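Local coordinates for protein acyl-CoA thioesterase YbgC (Helicobacter pylori, PDB 2PZH) that hydrolyses the thioester bond of acyl-CoAs, acting on long-chain fatty acyl-CoAs and benzoyl-CoA, and may take part in phospholipid metabolism, at residues A[16-20]-A[21-25]. Sequence-based numbering, arbitrary orientation.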
loop_
_atom_site.group_PDB
_atom_site.type_symbol
_atom_site.label_atom_id
_atom_site.label_comp_id
_atom_site.label_asym_id
_atom_site.label_seq_id
_atom_site.Cartn_x
_atom_site.Cartn_y
_atom_site.Cartn_z
ATOM N N GLY A 16 3.391 -15.258 3.481
ATOM C CA GLY A 16 2.049 -15.664 3.887
ATOM C C GLY A 16 1.510 -14.978 5.140
ATOM O O GLY A 16 0.494 -15.396 5.692
ATOM N N VAL A 17 2.196 -13.950 5.611
ATOM C CA VAL A 17 1.731 -13.224 6.796
ATOM C C VAL A 17 1.549 -11.762 6.449
ATOM O O VAL A 17 1.937 -11.325 5.385
ATOM C CB VAL A 17 2.712 -13.343 7.968
ATOM C CG1 VAL A 17 2.825 -14.833 8.412
ATOM C CG2 VAL A 17 4.085 -12.748 7.596
ATOM N N VAL A 18 0.970 -11.004 7.367
ATOM C CA VAL A 18 0.775 -9.588 7.152
ATOM C C VAL A 18 2.141 -8.891 7.063
ATOM O O VAL A 18 3.037 -9.099 7.903
ATOM C CB VAL A 18 -0.082 -8.985 8.285
ATOM C CG1 VAL A 18 -0.025 -7.447 8.277
ATOM C CG2 VAL A 18 -1.525 -9.509 8.208
ATOM N N TYR A 19 2.297 -8.083 6.025
ATOM C CA TYR A 19 3.516 -7.285 5.841
ATOM C C TYR A 19 3.657 -6.317 7.020
ATOM O O TYR A 19 2.698 -5.666 7.409
ATOM C CB TYR A 19 3.464 -6.555 4.501
ATOM C CG TYR A 19 4.670 -5.657 4.251
ATOM C CD1 TYR A 19 5.888 -6.193 3.793
ATOM C CD2 TYR A 19 4.592 -4.291 4.445
ATOM C CE1 TYR A 19 6.979 -5.361 3.557
ATOM C CE2 TYR A 19 5.662 -3.471 4.220
ATOM C CZ TYR A 19 6.851 -4.006 3.775
ATOM O OH TYR A 19 7.902 -3.153 3.557
ATOM N N HIS A 20 4.853 -6.224 7.599
ATOM C CA HIS A 20 4.980 -5.600 8.909
ATOM C C HIS A 20 4.390 -4.176 9.040
ATOM O O HIS A 20 3.763 -3.862 10.051
ATOM C CB HIS A 20 6.448 -5.625 9.371
ATOM C CG HIS A 20 7.344 -4.727 8.575
ATOM N ND1 HIS A 20 7.854 -3.548 9.075
ATOM C CD2 HIS A 20 7.780 -4.810 7.297
ATOM C CE1 HIS A 20 8.590 -2.960 8.149
ATOM N NE2 HIS A 20 8.553 -3.699 7.059
ATOM N N ALA A 21 4.616 -3.304 8.053
ATOM C CA ALA A 21 4.097 -1.931 8.112
ATOM C C ALA A 21 2.579 -1.837 8.130
ATOM O O ALA A 21 2.046 -0.814 8.555
ATOM C CB ALA A 21 4.646 -1.060 6.920
ATOM N N ASN A 22 1.894 -2.872 7.640
ATOM C CA ASN A 22 0.426 -2.851 7.593
ATOM C C ASN A 22 -0.209 -2.795 8.977
ATOM O O ASN A 22 -1.324 -2.317 9.138
ATOM C CB ASN A 22 -0.136 -4.020 6.770
ATOM C CG ASN A 22 0.278 -3.948 5.301
ATOM O OD1 ASN A 22 0.317 -4.958 4.595
ATOM N ND2 ASN A 22 0.602 -2.753 4.849
ATOM N N TYR A 23 0.507 -3.266 9.997
ATOM C CA TYR A 23 -0.041 -3.196 11.349
ATOM C C TYR A 23 -0.216 -1.744 11.783
ATOM O O TYR A 23 -1.174 -1.405 12.484
ATOM C CB TYR A 23 0.840 -3.949 12.336
ATOM C CG TYR A 23 0.856 -5.435 12.148
ATOM C CD1 TYR A 23 -0.324 -6.181 12.226
ATOM C CD2 TYR A 23 2.048 -6.109 11.897
ATOM C CE1 TYR A 23 -0.308 -7.545 12.080
ATOM C CE2 TYR A 23 2.077 -7.470 11.751
ATOM C CZ TYR A 23 0.889 -8.189 11.843
ATOM O OH TYR A 23 0.900 -9.547 11.707
ATOM N N LEU A 24 0.708 -0.893 11.342
ATOM C CA LEU A 24 0.604 0.543 11.552
ATOM C C LEU A 24 -0.642 1.130 10.884
ATOM O O LEU A 24 -1.338 1.965 11.466
ATOM C CB LEU A 24 1.873 1.227 11.049
ATOM C CG LEU A 24 3.067 0.995 11.971
ATOM C CD1 LEU A 24 4.304 1.705 11.458
ATOM C CD2 LEU A 24 2.688 1.510 13.340
ATOM N N LYS A 25 -0.926 0.705 9.652
ATOM C CA LYS A 25 -2.178 1.115 9.001
ATOM C C LYS A 25 -3.408 0.731 9.830
ATOM O O LYS A 25 -4.302 1.550 10.038
ATOM C CB LYS A 25 -2.275 0.527 7.599
ATOM C CG LYS A 25 -1.184 1.054 6.680
ATOM C CD LYS A 25 -1.329 0.495 5.282
ATOM C CE LYS A 25 -0.364 1.207 4.329
ATOM N NZ LYS A 25 -0.722 1.032 2.902
HETATM O O HOH W 1 2.834 -10.528 10.238
#
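Tyr19 and Asn22 are the ends of a type I beta turn that leads the chain from an extended loop into a helix, closed by Asn22 N donating to Tyr19 O at 2.9 Å. One residue on, Tyr23 N makes a weak bond of 3.3 Å to His20 O.

The Tyr23 side chain reaches back over the turn to Val18. Its CG is anti to its own carbonyl carbon (chi1 -68°), which sends the ring toward the loop. Val18 CG1 sits over one ring face in a CH-pi contact, 3.9 Å from the centroid and 16° off the normal. The same methyl also touches Asn22 CB at 3.7 Å. A water links the Val18 backbone to the Tyr23 hydroxyl, donating to Val18 O at 2.7 Å and hydrogen-bonding Tyr23 OH. That hydroxyl also bonds to Ala62 N, so two partners hold the end of the ring.

The Tyr19 ring packs on a different part of the turn, with CE2 against Ala21 CB at 3.8 Å. His20 CD2 lies over one face of the same ring, toward its rim.

In this hot-dog fold, the turn leads into helix 22-36. Tyr19 also touches Asp13, the predicted active-site residue, and packs on Glu28 of the second subunit, so the turn lies beside the probable catalytic site and a subunit interface. On the sheet side, Tyr23 meets Phe105 of strand 102-114, while His20 and Tyr23 both rest on Phe58 of strand 47-58.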